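Local coordinates for protein putative alpha-L-fucosidase (Bacteroides thetaiotaomicron VPI-5482, PDB 3GZA) that probably hydrolyses alpha-L-fucosidic linkages as a glycoside hydrolase family 29 enzyme, with a TIM-barrel domain followed by a C-terminal beta-sandwich, at residues 19-24 against 301-306; 349-352 against 357-360; 369-374 against 386-391; 395-400 against 414-419; 421-426 against 432-437. All coordinates share one frame; numbering follows the deposited sequence.

Interaction 1 of 5, residues 19-24 against 301-306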
# COMPACT_ATOMS: atom_id res chain seq x y z
N GLU A 19 -28.66 8.62 -25.64
CA GLU A 19 -29.56 7.48 -25.88
C GLU A 19 -29.79 6.57 -24.68
O GLU A 19 -30.84 5.95 -24.59
CB GLU A 19 -29.04 6.64 -27.03
CG GLU A 19 -29.00 7.40 -28.32
CD GLU A 19 -28.07 6.75 -29.39
OE1 GLU A 19 -27.04 6.07 -29.04
OE2 GLU A 19 -28.33 6.99 -30.57
N ALA A 20 -28.81 6.45 -23.81
CA ALA A 20 -28.97 5.58 -22.64
C ALA A 20 -30.09 6.04 -21.75
O ALA A 20 -30.83 5.20 -21.24
CB ALA A 20 -27.66 5.49 -21.84
N GLU A 21 -30.18 7.36 -21.52
CA GLU A 21 -31.18 7.98 -20.63
C GLU A 21 -31.00 7.72 -19.16
O GLU A 21 -31.20 8.60 -18.35
CB GLU A 21 -32.62 7.71 -21.07
CG GLU A 21 -32.93 8.21 -22.49
CD GLU A 21 -34.32 7.93 -22.99
OE1 GLU A 21 -35.12 7.34 -22.29
OE2 GLU A 21 -34.58 8.22 -24.17
N MSE A 22 -30.67 6.48 -18.80
CA MSE A 22 -30.50 6.12 -17.41
C MSE A 22 -29.35 5.16 -17.26
O MSE A 22 -29.11 4.31 -18.15
CB MSE A 22 -31.72 5.41 -16.91
CG MSE A 22 -32.92 6.22 -16.77
SE MSE A 22 -34.41 5.15 -16.07
CE MSE A 22 -33.58 4.80 -14.34
N GLY A 23 -28.67 5.29 -16.14
CA GLY A 23 -27.60 4.38 -15.75
C GLY A 23 -27.50 4.28 -14.25
O GLY A 23 -28.21 4.97 -13.54
N ALA A 24 -26.59 3.42 -13.78
CA ALA A 24 -26.36 3.24 -12.36
C ALA A 24 -24.89 3.33 -12.02
O ALA A 24 -24.02 2.92 -12.81
CB ALA A 24 -26.89 1.87 -11.91
N ASP A 301 -41.02 11.49 -10.25
CA ASP A 301 -40.88 12.95 -10.31
C ASP A 301 -39.44 13.24 -10.81
O ASP A 301 -39.24 14.06 -11.73
CB ASP A 301 -41.10 13.52 -8.89
CG ASP A 301 -40.94 15.05 -8.77
OD1 ASP A 301 -41.52 15.80 -9.58
OD2 ASP A 301 -40.27 15.52 -7.78
N LYS A 302 -38.45 12.54 -10.26
CA LYS A 302 -37.06 12.78 -10.68
C LYS A 302 -36.84 12.39 -12.12
O LYS A 302 -36.17 13.12 -12.88
CB LYS A 302 -36.08 12.10 -9.74
CG LYS A 302 -36.12 12.69 -8.32
CD LYS A 302 -35.17 11.97 -7.40
CE LYS A 302 -35.30 12.53 -5.97
NZ LYS A 302 -35.34 14.03 -5.94
N TYR A 303 -37.36 11.24 -12.53
CA TYR A 303 -37.25 10.81 -13.94
C TYR A 303 -37.77 11.89 -14.88
O TYR A 303 -37.10 12.24 -15.88
CB TYR A 303 -38.08 9.50 -14.10
CG TYR A 303 -38.08 8.96 -15.53
CD1 TYR A 303 -37.03 8.20 -16.00
CD2 TYR A 303 -39.14 9.20 -16.38
CE1 TYR A 303 -37.00 7.72 -17.29
CE2 TYR A 303 -39.14 8.71 -17.65
CZ TYR A 303 -38.08 7.98 -18.09
OH TYR A 303 -38.07 7.49 -19.40
N GLU A 304 -38.94 12.43 -14.59
CA GLU A 304 -39.54 13.44 -15.48
C GLU A 304 -38.74 14.74 -15.50
O GLU A 304 -38.78 15.49 -16.47
CB GLU A 304 -41.02 13.70 -15.10
CG GLU A 304 -41.88 12.47 -15.36
CD GLU A 304 -43.34 12.69 -15.11
OE1 GLU A 304 -43.78 13.83 -14.87
OE2 GLU A 304 -44.08 11.69 -15.17
N LYS A 305 -38.01 15.00 -14.42
CA LYS A 305 -37.21 16.22 -14.29
C LYS A 305 -35.74 16.00 -14.58
O LYS A 305 -34.91 16.81 -14.25
CB LYS A 305 -37.46 16.90 -12.92
CG LYS A 305 -38.88 17.44 -12.76
CD LYS A 305 -39.23 17.88 -11.34
CE LYS A 305 -40.70 18.46 -11.25
NZ LYS A 305 -41.27 18.38 -9.86
N SER A 306 -35.39 14.87 -15.20
CA SER A 306 -34.02 14.58 -15.61
C SER A 306 -34.12 14.10 -17.02
O SER A 306 -33.92 14.91 -17.91
CB SER A 306 -33.30 13.56 -14.72
OG SER A 306 -34.08 12.40 -14.50
O HOH W 1 -35.72 6.23 -19.98

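Interaction 2 of 5, residues 349-352 against 357-360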
# COMPACT_ATOMS: atom_id res chain seq x y z
N ALA A 349 -50.78 8.13 -29.75
CA ALA A 349 -50.37 8.34 -31.13
C ALA A 349 -48.97 8.92 -31.12
O ALA A 349 -48.53 9.45 -30.10
CB ALA A 349 -51.32 9.31 -31.87
N ARG A 350 -48.29 8.80 -32.25
CA ARG A 350 -46.94 9.32 -32.43
C ARG A 350 -46.76 9.80 -33.87
O ARG A 350 -47.42 9.33 -34.79
CB ARG A 350 -45.92 8.24 -32.10
CG ARG A 350 -44.49 8.61 -32.41
CD ARG A 350 -43.47 7.72 -31.72
NE ARG A 350 -42.13 7.87 -32.33
CZ ARG A 350 -40.98 7.53 -31.75
NH1 ARG A 350 -40.93 7.05 -30.51
NH2 ARG A 350 -39.84 7.70 -32.41
N ILE A 351 -45.87 10.77 -34.05
CA ILE A 351 -45.56 11.31 -35.36
C ILE A 351 -44.13 11.86 -35.30
O ILE A 351 -43.60 12.10 -34.22
CB ILE A 351 -46.59 12.39 -35.80
CG1 ILE A 351 -46.53 12.65 -37.31
CG2 ILE A 351 -46.42 13.67 -34.99
CD1 ILE A 351 -47.70 13.51 -37.84
N SER A 352 -43.51 12.00 -36.46
CA SER A 352 -42.15 12.54 -36.58
C SER A 352 -42.06 13.36 -37.87
O SER A 352 -42.92 13.27 -38.75
CB SER A 352 -41.14 11.39 -36.62
OG SER A 352 -41.41 10.53 -37.72
N SER A 357 -43.88 22.46 -37.62
CA SER A 357 -45.21 22.17 -37.08
C SER A 357 -45.55 20.70 -37.35
O SER A 357 -45.32 20.21 -38.46
CB SER A 357 -46.26 23.10 -37.70
OG SER A 357 -47.59 22.79 -37.29
N LEU A 358 -46.07 20.01 -36.34
CA LEU A 358 -46.49 18.61 -36.44
C LEU A 358 -47.83 18.48 -35.74
O LEU A 358 -47.99 18.90 -34.60
CB LEU A 358 -45.49 17.66 -35.80
CG LEU A 358 -44.19 17.42 -36.55
CD1 LEU A 358 -43.20 16.65 -35.69
CD2 LEU A 358 -44.45 16.70 -37.86
N THR A 359 -48.81 17.93 -36.45
CA THR A 359 -50.14 17.74 -35.91
C THR A 359 -50.34 16.24 -35.66
O THR A 359 -50.14 15.43 -36.58
CB THR A 359 -51.22 18.25 -36.86
OG1 THR A 359 -51.11 19.68 -37.02
CG2 THR A 359 -52.62 17.95 -36.32
N LEU A 360 -50.72 15.92 -34.43
CA LEU A 360 -50.96 14.55 -34.03
C LEU A 360 -52.48 14.31 -33.93
O LEU A 360 -53.14 14.84 -33.05
CB LEU A 360 -50.25 14.31 -32.69
CG LEU A 360 -50.21 12.91 -32.10
CD1 LEU A 360 -49.55 11.95 -33.07
CD2 LEU A 360 -49.49 12.93 -30.78

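Interaction 3 of 5, residues 369-374 against 386-391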
# COMPACT_ATOMS: atom_id res chain seq x y z
N ASN A 369 -52.89 13.95 -21.26
CA ASN A 369 -52.24 14.79 -20.23
C ASN A 369 -50.72 14.83 -20.27
O ASN A 369 -50.07 15.47 -19.43
CB ASN A 369 -52.72 14.43 -18.82
CG ASN A 369 -52.22 13.10 -18.36
OD1 ASN A 369 -52.17 12.15 -19.13
ND2 ASN A 369 -51.86 13.00 -17.08
N TYR A 370 -50.13 14.12 -21.23
CA TYR A 370 -48.69 14.10 -21.38
C TYR A 370 -48.32 14.04 -22.84
O TYR A 370 -49.05 13.55 -23.67
CB TYR A 370 -48.06 12.83 -20.81
CG TYR A 370 -47.72 12.71 -19.37
CD1 TYR A 370 -46.46 13.02 -18.91
CD2 TYR A 370 -48.62 12.17 -18.47
CE1 TYR A 370 -46.11 12.85 -17.60
CE2 TYR A 370 -48.27 11.99 -17.14
CZ TYR A 370 -47.02 12.33 -16.71
OH TYR A 370 -46.64 12.12 -15.40
N CYS A 371 -47.16 14.61 -23.13
CA CYS A 371 -46.56 14.56 -24.46
C CYS A 371 -45.07 14.33 -24.29
O CYS A 371 -44.50 14.74 -23.29
CB CYS A 371 -46.73 15.88 -25.21
SG CYS A 371 -48.36 16.23 -25.79
N ILE A 372 -44.46 13.70 -25.29
CA ILE A 372 -43.02 13.54 -25.33
C ILE A 372 -42.60 14.12 -26.66
O ILE A 372 -43.31 13.94 -27.64
CB ILE A 372 -42.60 12.06 -25.18
CG1 ILE A 372 -42.81 11.63 -23.71
CG2 ILE A 372 -41.15 11.82 -25.63
CD1 ILE A 372 -42.39 10.23 -23.42
N ILE A 373 -41.49 14.87 -26.65
CA ILE A 373 -40.92 15.43 -27.87
C ILE A 373 -39.45 15.06 -27.84
O ILE A 373 -38.82 15.14 -26.79
CB ILE A 373 -40.98 16.95 -27.93
CG1 ILE A 373 -42.32 17.48 -27.42
CG2 ILE A 373 -40.62 17.46 -29.39
CD1 ILE A 373 -42.32 19.00 -27.17
N GLN A 374 -38.92 14.60 -28.97
CA GLN A 374 -37.50 14.27 -29.07
C GLN A 374 -36.93 14.79 -30.37
O GLN A 374 -37.54 14.61 -31.42
CB GLN A 374 -37.27 12.76 -29.05
CG GLN A 374 -37.74 12.01 -27.83
CD GLN A 374 -37.26 10.57 -27.84
OE1 GLN A 374 -38.00 9.69 -28.25
NE2 GLN A 374 -36.00 10.34 -27.47
N TYR A 386 -41.12 26.45 -28.31
CA TYR A 386 -42.21 25.62 -28.85
C TYR A 386 -43.47 25.73 -28.01
O TYR A 386 -43.45 26.14 -26.85
CB TYR A 386 -41.81 24.15 -28.95
CG TYR A 386 -41.69 23.49 -27.60
CD1 TYR A 386 -42.81 22.95 -26.95
CD2 TYR A 386 -40.46 23.42 -26.93
CE1 TYR A 386 -42.70 22.39 -25.69
CE2 TYR A 386 -40.35 22.85 -25.70
CZ TYR A 386 -41.46 22.33 -25.08
OH TYR A 386 -41.36 21.75 -23.83
N GLN A 387 -44.59 25.38 -28.63
CA GLN A 387 -45.86 25.34 -27.92
C GLN A 387 -46.58 24.06 -28.30
O GLN A 387 -46.40 23.56 -29.40
CB GLN A 387 -46.77 26.51 -28.29
CG GLN A 387 -46.18 27.89 -28.11
CD GLN A 387 -45.30 28.30 -29.29
OE1 GLN A 387 -45.74 28.27 -30.45
NE2 GLN A 387 -44.04 28.69 -29.00
N ILE A 388 -47.37 23.52 -27.37
CA ILE A 388 -48.21 22.37 -27.70
C ILE A 388 -49.65 22.81 -27.47
O ILE A 388 -49.98 23.41 -26.44
CB ILE A 388 -47.88 21.14 -26.88
CG1 ILE A 388 -46.43 20.70 -27.14
CG2 ILE A 388 -48.89 19.99 -27.19
CD1 ILE A 388 -46.00 19.58 -26.35
N GLU A 389 -50.48 22.56 -28.47
CA GLU A 389 -51.90 22.88 -28.44
C GLU A 389 -52.69 21.60 -28.54
O GLU A 389 -52.22 20.64 -29.13
CB GLU A 389 -52.29 23.77 -29.62
CG GLU A 389 -51.73 25.14 -29.55
CD GLU A 389 -52.02 25.88 -30.83
OE1 GLU A 389 -51.30 25.61 -31.82
OE2 GLU A 389 -52.95 26.71 -30.85
N ALA A 390 -53.88 21.60 -27.94
CA ALA A 390 -54.81 20.49 -28.01
C ALA A 390 -56.09 20.99 -28.66
O ALA A 390 -56.53 22.11 -28.38
CB ALA A 390 -55.11 19.95 -26.61
N LYS A 391 -56.64 20.18 -29.55
CA LYS A 391 -57.91 20.52 -30.21
C LYS A 391 -59.01 19.97 -29.32
O LYS A 391 -59.24 18.77 -29.28
CB LYS A 391 -57.99 19.96 -31.63
CG LYS A 391 -59.24 20.40 -32.38
CD LYS A 391 -59.35 19.77 -33.76
CE LYS A 391 -58.76 20.62 -34.87
NZ LYS A 391 -59.69 21.72 -35.28

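Interaction 4 of 5, residues 395-400 against 414-419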
# COMPACT_ATOMS: atom_id res chain seq x y z
N LYS A 395 -61.69 23.39 -31.11
CA LYS A 395 -60.91 24.62 -31.01
C LYS A 395 -59.58 24.32 -30.37
O LYS A 395 -59.52 23.63 -29.36
CB LYS A 395 -61.64 25.67 -30.17
N TRP A 396 -58.53 24.87 -30.96
CA TRP A 396 -57.18 24.69 -30.43
C TRP A 396 -56.97 25.55 -29.20
O TRP A 396 -57.37 26.73 -29.18
CB TRP A 396 -56.15 25.11 -31.47
CG TRP A 396 -56.06 24.21 -32.64
CD1 TRP A 396 -56.52 24.47 -33.89
CD2 TRP A 396 -55.48 22.92 -32.68
NE1 TRP A 396 -56.24 23.40 -34.72
CE2 TRP A 396 -55.60 22.44 -33.99
CE3 TRP A 396 -54.86 22.11 -31.73
CZ2 TRP A 396 -55.13 21.18 -34.38
CZ3 TRP A 396 -54.39 20.87 -32.11
CH2 TRP A 396 -54.53 20.41 -33.41
N GLN A 397 -56.39 24.95 -28.16
CA GLN A 397 -56.00 25.67 -26.96
C GLN A 397 -54.61 25.22 -26.61
O GLN A 397 -54.26 24.07 -26.81
CB GLN A 397 -56.94 25.41 -25.80
CG GLN A 397 -56.98 24.00 -25.29
CD GLN A 397 -58.04 23.81 -24.23
OE1 GLN A 397 -57.73 23.45 -23.09
NE2 GLN A 397 -59.29 24.08 -24.58
N THR A 398 -53.81 26.13 -26.06
CA THR A 398 -52.45 25.82 -25.68
C THR A 398 -52.44 25.10 -24.35
O THR A 398 -53.10 25.54 -23.40
CB THR A 398 -51.62 27.10 -25.59
OG1 THR A 398 -51.71 27.79 -26.85
CG2 THR A 398 -50.17 26.79 -25.26
N VAL A 399 -51.72 23.98 -24.30
CA VAL A 399 -51.59 23.17 -23.10
C VAL A 399 -50.21 23.35 -22.43
O VAL A 399 -50.08 23.19 -21.22
CB VAL A 399 -51.92 21.68 -23.37
CG1 VAL A 399 -53.43 21.54 -23.71
CG2 VAL A 399 -51.09 21.12 -24.47
N CYS A 400 -49.19 23.68 -23.22
CA CYS A 400 -47.86 23.99 -22.64
C CYS A 400 -46.98 24.73 -23.62
O CYS A 400 -47.25 24.81 -24.82
CB CYS A 400 -47.15 22.76 -22.11
SG CYS A 400 -46.86 21.50 -23.31
N GLU A 414 -52.61 19.56 -17.29
CA GLU A 414 -53.95 19.23 -16.83
C GLU A 414 -54.66 18.51 -17.98
O GLU A 414 -54.60 18.99 -19.11
CB GLU A 414 -54.67 20.51 -16.41
CG GLU A 414 -56.06 20.33 -15.85
CD GLU A 414 -56.12 19.63 -14.47
OE1 GLU A 414 -55.06 19.38 -13.84
OE2 GLU A 414 -57.28 19.36 -14.03
N PRO A 415 -55.32 17.37 -17.71
CA PRO A 415 -55.91 16.59 -18.80
C PRO A 415 -56.97 17.31 -19.59
O PRO A 415 -57.74 18.07 -19.02
CB PRO A 415 -56.55 15.41 -18.08
CG PRO A 415 -55.89 15.33 -16.79
CD PRO A 415 -55.57 16.74 -16.41
N VAL A 416 -57.03 17.04 -20.88
CA VAL A 416 -58.03 17.62 -21.75
C VAL A 416 -58.58 16.52 -22.65
O VAL A 416 -57.90 15.54 -22.90
CB VAL A 416 -57.46 18.76 -22.65
CG1 VAL A 416 -57.05 19.96 -21.81
CG2 VAL A 416 -56.30 18.26 -23.51
N GLU A 417 -59.84 16.68 -23.07
CA GLU A 417 -60.48 15.76 -23.99
C GLU A 417 -60.20 16.36 -25.34
O GLU A 417 -60.77 17.41 -25.69
CB GLU A 417 -61.98 15.67 -23.72
CG GLU A 417 -62.31 15.05 -22.39
CD GLU A 417 -61.84 13.61 -22.30
OE1 GLU A 417 -62.14 12.81 -23.22
OE2 GLU A 417 -61.16 13.28 -21.31
N ALA A 418 -59.37 15.68 -26.12
CA ALA A 418 -58.87 16.22 -27.36
C ALA A 418 -59.02 15.29 -28.54
O ALA A 418 -59.06 14.09 -28.38
CB ALA A 418 -57.35 16.57 -27.16
N THR A 419 -59.07 15.86 -29.73
CA THR A 419 -59.08 15.05 -30.95
C THR A 419 -57.71 15.11 -31.66
O THR A 419 -57.43 14.34 -32.56
CB THR A 419 -60.17 15.49 -31.90
OG1 THR A 419 -60.05 16.88 -32.19
CG2 THR A 419 -61.56 15.23 -31.27

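Interaction 5 of 5, residues 421-426 against 432-437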
# COMPACT_ATOMS: atom_id res chain seq x y z
N LEU A 421 -53.37 16.88 -31.15
CA LEU A 421 -52.38 17.75 -30.52
C LEU A 421 -51.56 18.38 -31.62
O LEU A 421 -51.40 17.80 -32.70
CB LEU A 421 -51.43 16.99 -29.60
CG LEU A 421 -51.97 16.43 -28.30
CD1 LEU A 421 -50.80 15.93 -27.50
CD2 LEU A 421 -52.76 17.45 -27.51
N ARG A 422 -51.00 19.55 -31.35
CA ARG A 422 -50.17 20.19 -32.35
C ARG A 422 -48.96 20.82 -31.71
O ARG A 422 -49.09 21.58 -30.76
CB ARG A 422 -50.94 21.25 -33.13
CG ARG A 422 -50.14 21.87 -34.29
CD ARG A 422 -51.03 22.67 -35.18
NE ARG A 422 -51.67 23.77 -34.46
CZ ARG A 422 -52.68 24.50 -34.95
NH1 ARG A 422 -53.20 24.24 -36.15
NH2 ARG A 422 -53.21 25.48 -34.23
N LEU A 423 -47.81 20.49 -32.25
CA LEU A 423 -46.53 21.04 -31.81
C LEU A 423 -46.10 22.10 -32.81
O LEU A 423 -46.01 21.83 -34.00
CB LEU A 423 -45.48 19.93 -31.78
CG LEU A 423 -44.03 20.35 -31.53
CD1 LEU A 423 -43.85 20.93 -30.13
CD2 LEU A 423 -43.16 19.15 -31.75
N THR A 424 -45.88 23.32 -32.34
CA THR A 424 -45.39 24.41 -33.17
C THR A 424 -44.05 24.86 -32.60
O THR A 424 -43.95 25.17 -31.41
CB THR A 424 -46.33 25.60 -33.15
OG1 THR A 424 -47.62 25.17 -33.59
CG2 THR A 424 -45.81 26.70 -34.05
N VAL A 425 -43.02 24.85 -33.43
CA VAL A 425 -41.69 25.34 -33.05
C VAL A 425 -41.65 26.78 -33.61
O VAL A 425 -41.53 26.98 -34.82
CB VAL A 425 -40.57 24.48 -33.67
CG1 VAL A 425 -39.16 25.05 -33.33
CG2 VAL A 425 -40.68 23.03 -33.20
N SER A 426 -41.84 27.76 -32.73
CA SER A 426 -41.87 29.17 -33.14
C SER A 426 -40.49 29.82 -33.34
O SER A 426 -40.38 30.84 -34.04
CB SER A 426 -42.67 29.99 -32.14
OG SER A 426 -42.20 29.77 -30.84
N PRO A 432 -36.06 21.97 -37.55
CA PRO A 432 -36.12 20.89 -36.56
C PRO A 432 -36.19 19.48 -37.18
O PRO A 432 -36.76 19.29 -38.25
CB PRO A 432 -37.36 21.22 -35.72
CG PRO A 432 -37.57 22.71 -35.93
CD PRO A 432 -37.11 22.98 -37.33
N ASP A 433 -35.55 18.54 -36.51
CA ASP A 433 -35.50 17.13 -36.88
C ASP A 433 -36.13 16.39 -35.69
O ASP A 433 -35.46 15.91 -34.77
CB ASP A 433 -34.05 16.75 -37.17
CG ASP A 433 -33.89 15.33 -37.71
OD1 ASP A 433 -34.87 14.57 -37.80
OD2 ASP A 433 -32.75 14.98 -38.07
N ILE A 434 -37.45 16.32 -35.74
CA ILE A 434 -38.22 15.76 -34.64
C ILE A 434 -38.41 14.27 -34.90
O ILE A 434 -39.08 13.88 -35.85
CB ILE A 434 -39.56 16.52 -34.50
CG1 ILE A 434 -39.28 18.00 -34.16
CG2 ILE A 434 -40.44 15.86 -33.44
CD1 ILE A 434 -40.41 18.95 -34.46
N ILE A 435 -37.79 13.43 -34.06
CA ILE A 435 -37.89 11.99 -34.24
C ILE A 435 -39.09 11.42 -33.51
O ILE A 435 -39.48 10.29 -33.78
CB ILE A 435 -36.57 11.26 -33.85
CG1 ILE A 435 -36.28 11.40 -32.34
CG2 ILE A 435 -35.43 11.79 -34.67
CD1 ILE A 435 -35.17 10.51 -31.86
N ASN A 436 -39.70 12.21 -32.62
CA ASN A 436 -40.83 11.74 -31.85
C ASN A 436 -41.64 12.90 -31.28
O ASN A 436 -41.09 13.77 -30.61
CB ASN A 436 -40.29 10.86 -30.71
CG ASN A 436 -41.37 10.32 -29.78
OD1 ASN A 436 -42.54 10.40 -30.07
ND2 ASN A 436 -40.95 9.75 -28.65
N PHE A 437 -42.93 12.90 -31.58
CA PHE A 437 -43.92 13.78 -30.96
C PHE A 437 -45.06 12.80 -30.65
O PHE A 437 -45.69 12.28 -31.56
CB PHE A 437 -44.33 14.98 -31.81
CG PHE A 437 -45.50 15.75 -31.23
CD1 PHE A 437 -45.54 16.09 -29.88
CD2 PHE A 437 -46.54 16.17 -32.05
CE1 PHE A 437 -46.60 16.80 -29.37
CE2 PHE A 437 -47.60 16.90 -31.53
CZ PHE A 437 -47.64 17.19 -30.17

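Interaction 1 of 5, residues 19-24 against 301-306
The phenol ring of Y303 meets the selenium of selenomethionine M22 at its edge: SE of M22 lies 3.8 Å from CE1 of Y303, and the line from SE to the ring centroid runs 74° off the ring normal. This is a Met-aromatic contact of the edge type, with the two side chains crossing at about a right angle. A water sits in the plane of the ring at its hydroxyl end, 2.7 Å from OH of Y303, and it donates to OE1 of E21 at 2.6 Å. The carboxylate of E21 is thus joined to the phenol through the water, since its OE1 stays 4.1 Å from OH of Y303. Its plane is turned 60° from that of the ring. OE2 is hydrogen-bonded to H407 and makes a salt bridge to K408, while OE1 takes the water's hydrogen. Y303 reaches across because its CG stands anti to the backbone N (chi1 179°), throwing the ring off the helix toward the strand. The contact sits where helix 15-20 gives way to the barrel strand 22-26, close to the C-terminal end of helix 296-304. That strand runs between strands 75-79 and 312-317 in the TIM-barrel sheet. I340 of helix 327-344 touches both M22 and Y303, and I410 of strand 409-418 in the C-terminal sandwich also touches Y303.

Interaction 2 of 5, residues 349-352 against 357-360
L360 brings its CD1 methyl against the backbone and side chain of A349, 3.4 Å from CB of A349; the apparent tightness of this pair is doubtful, because L360 has two conformers. The same methyl lies 3.5 Å from N of R350 and 4.1 Å from CG2 of I351. I351 and L360 lie alongside one another, pointing opposite ways. With CG1 anti to its own backbone N (chi1 -163°), I351 sends CD1 to within 3.4 Å of the carbonyl O of T359, while its CG2 branch lies 4.2 Å from CB of L358. Further along, CD2 of L358 rests 3.9 Å from O of S352.

Behind these side chains stand two different sheets. Strand 349-353 is an edge strand bonded to 434-440, with A349 bonded through its backbone to A439 and I351 to F437; strand 357-362 borders the other sheet and pairs with 420-428. The two short segments run nearly antiparallel, at 158°, yet their axes stay 7.3 Å apart and no hydrogen bond joins them. They therefore meet as opposite layers at one margin of the sandwich of the F5/8 type C family, and their cohesion is apolar, resting on the fit of methyl groups.

Interaction 3 of 5, residues 369-374 against 386-391
I373 is the tight centre of this contact: its CD1 methyl sits over one face of the Y386 ring, 25° off the normal and offset toward the rim, and also touches I388. The CH-pi approach brings CD1 of I373 to 3.7 Å from CE1 of Y386. From the same strand as the tyrosine, I388 reaches toward I373 tip to tip, their CD1 atoms 3.8 Å apart. Y386 has its CG between the backbone N and the carbonyl carbon (chi1 70°), the torsion that lays the ring under that methyl.

The contacts of the buried C371 are slightly longer. CB of C371 lies 3.9 Å from CD1 of I388; the 4.0 Å from SG of C371 to CG2 of I388 is uncertain, since the cysteine has two conformers. The real contrast is with the partly exposed Q387 and E389, whose side chains leave the other face of strand 383-392, where E389 makes a salt bridge to R422.

The segments cross at 137° with axes 10.1 Å apart, one in each sheet of the sandwich, and no hydrogen bond links them. What holds the layers here is a buried hydrocarbon and aromatic core, with the tyrosine's hydroxyl hydrogen-bonded to E411 and R409.

Interaction 4 of 5, residues 395-400 against 414-419
V416 is the residue of 414-419 that Q397 and V399 of 395-400 touch, meeting both from the facing layer. The mixed contact is with Q397, where OE1 of Q397 lies 3.8 Å from CG1 of V416. The two side chains run side by side in opposing senses, so the amide oxygen passes beside the methyl and forms no bond with it. Q397 gets there because its CG stands between the backbone N and the carbonyl carbon (chi1 64°), with the chain extended beyond (chi2 -175°), a shape that carries the amide across toward the valine.

The purely apolar contact is lighter: CG1 of V399 is 4.4 Å from CG2 of V416, a distance at which the methyls only just meet. F413, two residues upstream of P415 on strand 409-418, adds to the apolar surroundings of V399.

Hydrogen bonding serves each layer separately. Q397 pairs through its backbone with A390, and V399 and C400 both face I388, a classic beta bulge in strand 395-402. V416 is bonded instead to V368, and A418 to Q366, in the other sheet. The CB of W396 points away from 414-419, and its ring makes a cation-pi contact with R422. Strands 395-402 and 409-418 are the outermost ones of their sheets, so this pair closes one margin of the sandwich.

All three touching residues are partly exposed and only 94 Å² is buried. With no hydrogen bond or salt bridge between the segments, the chemistry amounts to a thin seam of dispersion contacts, one of whose members is an amide.

Interaction 5 of 5, residues 421-426 against 432-437
F437 lies flat against L423 in a CH-pi contact: CB of L423 stands over the centre of the ring, 3.8 Å from the centroid of F437 and only 13° off its normal. CE2 of F437 also comes to 3.7 Å from N of L423, and CZ of F437 is 3.8 Å from CB of L421. The phenylalanine spans the gap with CG anti to its backbone N (chi1 171°). Replacing the F437 ring with an alanine here is likely to open a gap over L423 and take from CB of L421 its contact with CZ.

The strands that carry most of these residues, 420-428 and 434-440, belong to different layers of the sandwich. Strand 420-428 lies inside one antiparallel sheet, between 357-362 and 383-392, whereas 434-440 lies inside the other, between 349-353 and 366-375. I435 and N436 both face Q374 in a classic beta bulge, at the corner where the chain enters its last strand.

The remaining contacts are aliphatic. L423 and I434 approach tip to tip, with CD2 of L423 3.9 Å from CD1 of I434. V425 and P432 overlap flank to flank, heading opposite ways, CG1 of V425 lying 3.8 Å from CG of P432. On the opposite face of strand 420-428, R422 points away from this core, making a salt bridge to E389 and a cation-pi contact with W396.

Interaction 1 comes first along the chain and belongs to the TIM-barrel domain; interactions 2 to 5 follow it and all lie in the C-terminal sandwich, about 20 to 27 Å away between centres. Those four each join the same two four-stranded antiparallel sheets. Interactions 3 and 5 lie about 8 Å apart between centres in the interior, while interactions 2 and 4, about 15 Å apart between centres, take the outermost strands on the two margins. Backbone bonds knit neighbours together, as between L360 and L421 of interactions 2 and 5. The domains meet where E304 of interaction 1 is hydrogen-bonded to Y370 of interaction 3, tying the sandwich to the barrel.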